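Local coordinates for protein phenylalanine ammonia-lyase (Rhodosporidium toruloides, PDB 1Y2M) that catalyses the non-oxidative deamination of L-phenylalanine and L-tyrosine to trans-cinnamate and p-coumarate, working as a homotetramer, at residues B[291-296]-B[433-438]; B[299-304]-B[340-345]; B[362-367]-B[440-445]. All coordinates share one frame; numbering follows the deposited sequence.

Contact 1: B[291-296]-B[433-438]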
# COMPACT_ATOMS: atom_id res chain seq x y z
N LEU B 291 -2.03 -22.63 -12.92
CA LEU B 291 -1.66 -23.98 -13.40
C LEU B 291 -0.25 -23.97 -13.97
O LEU B 291 0.53 -24.90 -13.78
CB LEU B 291 -2.67 -24.54 -14.40
CG LEU B 291 -4.06 -24.85 -13.81
CD1 LEU B 291 -4.95 -25.50 -14.89
CD2 LEU B 291 -3.98 -25.76 -12.61
N LEU B 292 0.09 -22.92 -14.68
CA LEU B 292 1.45 -22.78 -15.24
C LEU B 292 2.52 -22.70 -14.14
O LEU B 292 3.61 -23.24 -14.26
CB LEU B 292 1.51 -21.61 -16.21
CG LEU B 292 2.87 -21.24 -16.82
CD1 LEU B 292 3.44 -22.45 -17.63
CD2 LEU B 292 2.82 -20.00 -17.69
N SER B 293 2.19 -22.03 -13.05
CA SER B 293 3.08 -21.92 -11.88
C SER B 293 3.40 -23.32 -11.33
O SER B 293 4.53 -23.61 -10.94
CB SER B 293 2.42 -21.09 -10.78
OG SER B 293 3.31 -21.05 -9.67
N GLN B 294 2.39 -24.17 -11.30
CA GLN B 294 2.54 -25.55 -10.81
C GLN B 294 3.41 -26.37 -11.77
O GLN B 294 4.29 -27.14 -11.37
CB GLN B 294 1.18 -26.19 -10.65
CG GLN B 294 0.48 -25.57 -9.46
CD GLN B 294 -0.92 -26.08 -9.23
OE1 GLN B 294 -1.12 -27.29 -9.17
NE2 GLN B 294 -1.87 -25.19 -9.08
N SER B 295 3.14 -26.21 -13.05
CA SER B 295 3.93 -26.86 -14.08
C SER B 295 5.41 -26.46 -14.03
O SER B 295 6.32 -27.28 -14.12
CB SER B 295 3.33 -26.62 -15.47
OG SER B 295 2.01 -27.19 -15.57
N LEU B 296 5.66 -25.17 -13.85
CA LEU B 296 7.01 -24.65 -13.73
C LEU B 296 7.68 -25.12 -12.46
O LEU B 296 8.87 -25.42 -12.48
CB LEU B 296 6.96 -23.12 -13.74
CG LEU B 296 6.71 -22.53 -15.11
CD1 LEU B 296 6.44 -21.07 -15.00
CD2 LEU B 296 7.93 -22.73 -15.97
N GLY B 433 3.85 -14.99 -8.33
CA GLY B 433 5.07 -14.37 -8.87
C GLY B 433 6.27 -14.50 -7.90
O GLY B 433 7.39 -14.88 -8.31
N LYS B 434 6.10 -14.18 -6.63
CA LYS B 434 7.19 -14.33 -5.68
C LYS B 434 7.70 -15.77 -5.65
O LYS B 434 8.90 -15.99 -5.69
CB LYS B 434 6.75 -13.84 -4.31
CG LYS B 434 7.84 -13.94 -3.28
CD LYS B 434 9.01 -13.00 -3.52
CE LYS B 434 10.00 -13.12 -2.36
NZ LYS B 434 11.14 -12.09 -2.30
N LEU B 435 6.81 -16.76 -5.64
CA LEU B 435 7.25 -18.15 -5.67
C LEU B 435 8.10 -18.50 -6.87
O LEU B 435 9.23 -19.00 -6.74
CB LEU B 435 6.03 -19.08 -5.67
CG LEU B 435 6.40 -20.57 -5.52
CD1 LEU B 435 7.12 -20.82 -4.13
CD2 LEU B 435 5.21 -21.45 -5.68
N ASN B 436 7.56 -18.26 -8.04
CA ASN B 436 8.28 -18.65 -9.24
C ASN B 436 9.56 -17.80 -9.37
O ASN B 436 10.57 -18.28 -9.85
CB ASN B 436 7.39 -18.57 -10.49
CG ASN B 436 6.25 -19.59 -10.42
OD1 ASN B 436 5.12 -19.24 -10.27
ND2 ASN B 436 6.59 -20.89 -10.49
N PHE B 437 9.53 -16.54 -8.98
CA PHE B 437 10.80 -15.75 -9.03
C PHE B 437 11.84 -16.47 -8.14
O PHE B 437 13.00 -16.62 -8.50
CB PHE B 437 10.57 -14.37 -8.44
CG PHE B 437 11.84 -13.65 -8.11
CD1 PHE B 437 12.71 -13.24 -9.10
CD2 PHE B 437 12.17 -13.43 -6.81
CE1 PHE B 437 13.90 -12.61 -8.79
CE2 PHE B 437 13.38 -12.81 -6.47
CZ PHE B 437 14.23 -12.39 -7.48
N THR B 438 11.46 -16.84 -6.93
CA THR B 438 12.43 -17.45 -6.00
C THR B 438 12.93 -18.78 -6.51
O THR B 438 14.13 -19.13 -6.36
CB THR B 438 11.93 -17.66 -4.55
OG1 THR B 438 10.82 -18.57 -4.48
CG2 THR B 438 11.52 -16.33 -3.95
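S293 of helix 273-303 meets N436 of helix 416-443 through a pair of polar ends buried in the protein interior. The serine hydroxyl is the donor: OG of S293 lies 2.6 Å from OD1 of N436, in the carbonyl plane and on a lone pair, with a C=O...donor angle of 119°. With OG anti to the backbone N (chi1 178°), the hydroxyl is carried across the gap to the asparagine. Serine suits the place because its short side chain lets the amide come close; CB of S293 is only 3.3 Å from OD1 of N436. Beside this bond CD2 of L435, a residue that also meets V502 of a second subunit, lies 4.4 Å from OG of S293.

The same amide also reaches the main chain, since ND2 of N436 donates a weak bond of 3.4 Å to O of S293, a carbonyl that T297 OG1 engages as well. Asparagine, with an acceptor and a donor on one flat group, can thus bind side chain and backbone of a single residue, while ND2 makes a further weak bond to Q439. Were N436 an alanine, the buried hydroxyl of S293 would probably lose its acceptor and a gap would open between the helices.

The two helices belong to the central helical bundle of the PAL/histidase family, in which these two segments run nearly parallel. Their axes here approach to 10.4 Å, with N-to-C directions 21° apart. Helix 506-560 packs against both, L524 and H527 touching the side chain of N436.

Further along, Q294 turns from helix 416-443 and bonds to N331 instead. L296, nearly one turn after S293, brings CB to 4.0 Å from ND2 of N436, giving the amide an apolar flank.

Contact 2: B[299-304]-B[340-345]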
# COMPACT_ATOMS: atom_id res chain seq x y z
N MSE B 299 8.85 -28.61 -13.36
CA MSE B 299 10.01 -28.60 -14.29
C MSE B 299 11.28 -28.12 -13.63
O MSE B 299 12.41 -28.52 -13.95
CB MSE B 299 9.66 -27.83 -15.54
CG MSE B 299 8.57 -28.51 -16.23
SE MSE B 299 8.13 -27.65 -17.95
CE MSE B 299 9.39 -28.56 -19.01
N THR B 300 11.10 -27.20 -12.69
CA THR B 300 12.24 -26.75 -11.86
C THR B 300 12.77 -27.85 -10.95
O THR B 300 13.99 -27.97 -10.75
CB THR B 300 11.91 -25.46 -11.10
OG1 THR B 300 11.42 -24.44 -12.00
CG2 THR B 300 13.13 -24.92 -10.36
N VAL B 301 11.89 -28.65 -10.35
CA VAL B 301 12.37 -29.76 -9.53
C VAL B 301 13.23 -30.65 -10.45
O VAL B 301 14.30 -31.11 -10.06
CB VAL B 301 11.20 -30.57 -8.90
CG1 VAL B 301 11.70 -31.85 -8.26
CG2 VAL B 301 10.40 -29.73 -7.87
N GLU B 302 12.76 -30.86 -11.68
CA GLU B 302 13.53 -31.70 -12.62
C GLU B 302 14.90 -31.07 -12.96
O GLU B 302 15.93 -31.70 -12.83
CB GLU B 302 12.71 -31.96 -13.89
CG GLU B 302 11.50 -32.82 -13.64
CD GLU B 302 10.83 -33.23 -14.96
OE1 GLU B 302 10.22 -32.33 -15.56
OE2 GLU B 302 10.95 -34.41 -15.42
N ALA B 303 14.92 -29.78 -13.32
CA ALA B 303 16.17 -29.12 -13.67
C ALA B 303 17.14 -29.11 -12.48
O ALA B 303 18.33 -29.18 -12.66
CB ALA B 303 15.93 -27.71 -14.11
N MSE B 304 16.61 -29.04 -11.26
CA MSE B 304 17.43 -28.96 -10.04
C MSE B 304 17.78 -30.33 -9.49
O MSE B 304 18.40 -30.42 -8.47
CB MSE B 304 16.68 -28.17 -8.99
CG MSE B 304 16.46 -26.72 -9.35
SE MSE B 304 18.15 -25.73 -8.96
CE MSE B 304 18.14 -25.73 -6.96
N ARG B 340 13.04 -38.90 -14.81
CA ARG B 340 14.34 -39.44 -14.46
C ARG B 340 15.29 -38.33 -14.06
O ARG B 340 16.45 -38.59 -13.79
CB ARG B 340 14.91 -40.25 -15.64
CG ARG B 340 14.09 -41.50 -15.96
CD ARG B 340 14.59 -42.24 -17.21
NE ARG B 340 15.99 -42.63 -17.09
CZ ARG B 340 16.85 -42.74 -18.10
NH1 ARG B 340 16.50 -42.50 -19.38
NH2 ARG B 340 18.10 -43.10 -17.83
N PHE B 341 14.79 -37.11 -13.94
CA PHE B 341 15.57 -35.99 -13.39
C PHE B 341 15.28 -35.82 -11.86
O PHE B 341 16.17 -35.78 -11.02
CB PHE B 341 15.20 -34.67 -14.04
CG PHE B 341 15.75 -34.43 -15.44
CD1 PHE B 341 17.11 -34.44 -15.71
CD2 PHE B 341 14.88 -34.08 -16.46
CE1 PHE B 341 17.60 -34.14 -16.97
CE2 PHE B 341 15.38 -33.79 -17.75
CZ PHE B 341 16.73 -33.80 -17.98
N ALA B 342 14.00 -35.75 -11.53
CA ALA B 342 13.59 -35.63 -10.12
C ALA B 342 13.88 -36.94 -9.41
O ALA B 342 13.74 -38.03 -10.00
CB ALA B 342 12.12 -35.32 -10.00
N VAL B 343 14.26 -36.83 -8.13
CA VAL B 343 14.50 -37.97 -7.24
C VAL B 343 13.19 -38.41 -6.57
O VAL B 343 12.47 -37.58 -5.99
CB VAL B 343 15.55 -37.61 -6.20
CG1 VAL B 343 15.82 -38.76 -5.24
CG2 VAL B 343 16.84 -37.18 -6.92
N HIS B 344 12.88 -39.71 -6.65
CA HIS B 344 11.60 -40.24 -6.17
C HIS B 344 11.68 -40.86 -4.77
O HIS B 344 12.62 -41.56 -4.49
CB HIS B 344 11.07 -41.24 -7.19
CG HIS B 344 10.73 -40.59 -8.49
ND1 HIS B 344 9.56 -39.89 -8.68
CD2 HIS B 344 11.45 -40.44 -9.63
CE1 HIS B 344 9.56 -39.37 -9.89
NE2 HIS B 344 10.69 -39.70 -10.49
N HIS B 345 10.67 -40.57 -3.92
CA HIS B 345 10.69 -41.01 -2.50
C HIS B 345 10.81 -42.52 -2.44
O HIS B 345 11.57 -43.07 -1.64
CB HIS B 345 9.44 -40.50 -1.71
CG HIS B 345 9.19 -41.23 -0.41
ND1 HIS B 345 9.83 -40.90 0.77
CD2 HIS B 345 8.38 -42.28 -0.12
CE1 HIS B 345 9.41 -41.70 1.73
NE2 HIS B 345 8.56 -42.57 1.21
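Where helix 273-303 reaches its C-terminal end, V301 and E302 are met by F341 and A342 of the loop between helices 323-336 and 345-348, a helix-to-loop packing inside the aromatic amino acid lyase fold. The backbones come close, with CA of E302 4.7 Å from CA of A342. E302 and F341 supply most of the contact, meeting at their CB ends, with a methyl contact between V301 and A342 beside them.

CB of F341 approaches the last helical turn at 3.3 Å from O of E302, and its distance to CB of E302 is 3.7 Å. From there the phenyl ring leads away, its CD2 passing 4.0 Å from CB of E302, and the carboxylate and ring planes stand 80° apart. The neighbouring methyl pair is simpler: a chi1 of 170° swings CG1 of V301 away from its own N and toward the alanine, where it rests 3.9 Å from CB of A342. Alanine suits a spot so near the helix backbone, where a single methyl is enough to meet the valine.

No hydrogen bond joins the two segments directly, yet E302 is well engaged. Its extended chain takes OE2 to S339 OG and S659 N, and OE1 to T662 OG1, so several donors satisfy the buried carboxylate. S339 OG is bonded to F341 N and A342 N too, which makes it a shared link between the glutamate and the loop backbone.

L336 of helix 323-336 touches V301, E302 and A342 together, whereas the F341 ring turns to helix 506-560, where it meets the ring of F542 and packs on R538.

Contact 3: B[362-367]-B[440-445]; sequences RYPLRT and LTEMLN
A salt bridge joins the partly exposed R362 to the buried E442: NH1 of R362 donates to OE2 of E442 at 2.8 Å, with an N-H...acceptor angle of 151°. The oxygen lies near the guanidinium plane, at the edge of that group, but is itself approached from above the carboxylate plane, and the two planes are 89° apart. E442 reaches out because it is stretched straight from CB on, chi1 -180°. The arginine NH1 has a second acceptor in M448 O.

Two waters bridge the carboxylate of E442 to backbone N-H groups of the short helix 363-366 and its N-cap, R362. One accepts from N of R362 and donates to OE2 of E442 at 2.6 Å; another accepts from N of L365 and donates to OE1 of E442 at 2.7 Å. The carboxylate, near the C-terminal end of helix 416-443, thus faces the first N-H groups of a short helix, whose partial positive charge would probably favour it. That helix holds R366, which by similarity contributes to cinnamate binding. Y363 meets the ring of F413 of a second subunit, and NH1 of R366 bonds to O of G410 of that subunit.

Carbon also packs against the carboxylate: CD of R362 passes 3.4 Å from OE2 of E442, and CD of P364 lies 3.9 Å from OE1 of E442. Proline fits the first turn of a helix, where its missing N-H costs no helical bond.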
# COMPACT_ATOMS: atom_id res chain seq x y z
N ARG B 362 15.21 -26.35 -1.03
CA ARG B 362 14.87 -25.15 -0.34
C ARG B 362 13.37 -24.85 -0.47
O ARG B 362 12.64 -25.57 -1.15
CB ARG B 362 15.73 -24.00 -0.88
CG ARG B 362 17.23 -24.23 -0.62
CD ARG B 362 18.00 -23.11 -1.27
NE ARG B 362 19.44 -23.28 -1.13
CZ ARG B 362 20.22 -23.89 -2.02
NH1 ARG B 362 19.70 -24.44 -3.12
NH2 ARG B 362 21.52 -23.97 -1.80
N TYR B 363 12.93 -23.78 0.15
CA TYR B 363 11.50 -23.59 0.32
C TYR B 363 10.74 -23.32 -0.97
O TYR B 363 9.53 -23.69 -1.06
CB TYR B 363 11.20 -22.50 1.34
CG TYR B 363 11.43 -22.83 2.80
CD1 TYR B 363 12.14 -23.95 3.22
CD2 TYR B 363 11.03 -21.89 3.76
CE1 TYR B 363 12.37 -24.18 4.62
CE2 TYR B 363 11.27 -22.09 5.06
CZ TYR B 363 11.90 -23.22 5.50
OH TYR B 363 12.10 -23.29 6.88
N PRO B 364 11.37 -22.63 -1.97
CA PRO B 364 10.61 -22.41 -3.20
C PRO B 364 10.03 -23.67 -3.86
O PRO B 364 8.97 -23.64 -4.46
CB PRO B 364 11.61 -21.66 -4.10
CG PRO B 364 12.40 -20.85 -3.03
CD PRO B 364 12.66 -21.90 -1.98
N LEU B 365 10.72 -24.78 -3.71
CA LEU B 365 10.25 -26.07 -4.19
C LEU B 365 9.51 -26.85 -3.09
O LEU B 365 8.38 -27.31 -3.29
CB LEU B 365 11.46 -26.87 -4.69
CG LEU B 365 12.11 -26.28 -5.94
CD1 LEU B 365 13.31 -27.18 -6.38
CD2 LEU B 365 11.11 -26.04 -7.12
N ARG B 366 10.14 -26.99 -1.93
CA ARG B 366 9.62 -27.88 -0.88
C ARG B 366 8.35 -27.37 -0.21
O ARG B 366 7.58 -28.17 0.30
CB ARG B 366 10.69 -28.17 0.15
CG ARG B 366 10.25 -29.01 1.38
CD ARG B 366 11.43 -29.68 2.03
NE ARG B 366 12.51 -28.77 2.43
CZ ARG B 366 12.76 -28.36 3.66
NH1 ARG B 366 11.97 -28.69 4.68
NH2 ARG B 366 13.80 -27.57 3.88
N THR B 367 8.13 -26.05 -0.22
CA THR B 367 6.91 -25.49 0.38
C THR B 367 5.91 -25.00 -0.65
O THR B 367 4.93 -24.28 -0.31
CB THR B 367 7.19 -24.33 1.40
OG1 THR B 367 7.58 -23.13 0.71
CG2 THR B 367 8.21 -24.74 2.46
N LEU B 440 13.19 -19.56 -9.81
CA LEU B 440 14.02 -19.23 -10.96
C LEU B 440 15.36 -18.67 -10.48
O LEU B 440 16.39 -19.09 -10.95
CB LEU B 440 13.31 -18.21 -11.82
CG LEU B 440 14.15 -17.64 -12.99
CD1 LEU B 440 14.54 -18.74 -13.92
CD2 LEU B 440 13.34 -16.63 -13.79
N THR B 441 15.36 -17.75 -9.51
CA THR B 441 16.61 -17.07 -9.16
C THR B 441 17.57 -18.04 -8.44
O THR B 441 18.79 -17.92 -8.55
CB THR B 441 16.34 -15.75 -8.46
OG1 THR B 441 17.53 -14.92 -8.56
CG2 THR B 441 15.93 -15.97 -7.04
N GLU B 442 17.03 -19.04 -7.76
CA GLU B 442 17.84 -20.10 -7.18
C GLU B 442 18.51 -20.90 -8.29
O GLU B 442 19.70 -21.19 -8.24
CB GLU B 442 16.97 -20.98 -6.30
CG GLU B 442 17.71 -22.14 -5.62
CD GLU B 442 16.82 -23.00 -4.75
OE1 GLU B 442 15.65 -22.59 -4.43
OE2 GLU B 442 17.28 -24.12 -4.40
N MSE B 443 17.71 -21.26 -9.28
CA MSE B 443 18.19 -22.03 -10.41
C MSE B 443 19.27 -21.30 -11.21
O MSE B 443 20.13 -21.96 -11.79
CB MSE B 443 17.03 -22.41 -11.36
CG MSE B 443 17.41 -23.38 -12.37
SE MSE B 443 15.84 -23.99 -13.40
CE MSE B 443 15.26 -22.22 -14.07
N LEU B 444 19.20 -19.97 -11.26
CA LEU B 444 20.17 -19.13 -11.96
C LEU B 444 21.37 -18.72 -11.09
O LEU B 444 22.23 -17.91 -11.53
CB LEU B 444 19.47 -17.88 -12.49
CG LEU B 444 18.36 -18.18 -13.52
CD1 LEU B 444 17.81 -16.83 -14.05
CD2 LEU B 444 18.79 -19.11 -14.59
N ASN B 445 21.42 -19.24 -9.87
CA ASN B 445 22.52 -19.00 -8.94
C ASN B 445 23.48 -20.17 -8.91
O ASN B 445 23.14 -21.25 -8.43
CB ASN B 445 21.94 -18.73 -7.54
CG ASN B 445 22.98 -18.24 -6.54
OD1 ASN B 445 24.10 -18.76 -6.51
ND2 ASN B 445 22.64 -17.24 -5.75
O HOH W 1 16.05 -26.27 -3.66
O HOH W 2 13.78 -24.43 -3.81

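Following the chain, helix 273-303 supplies the first half of contact 1 and, a few residues later, that of contact 2. Contact 2 closes first, over 35 intervening residues, when the loop after helix 323-336 returns to the helix end; it is nested within the 136-residue loop that contact 1 closes. Contact 3 opens afterwards at helix 363-366, still inside that loop, and closes just beyond 433-438, so it crosses contact 1 and stands in series with contact 2. Helix 416-443 serves contacts 1 and 3. L365 packs on V301 and M443 on A303, so that both residues of contact 3 sit on the C-terminal end of helix 273-303, while P364 packs beside L435 and T438 of contact 1.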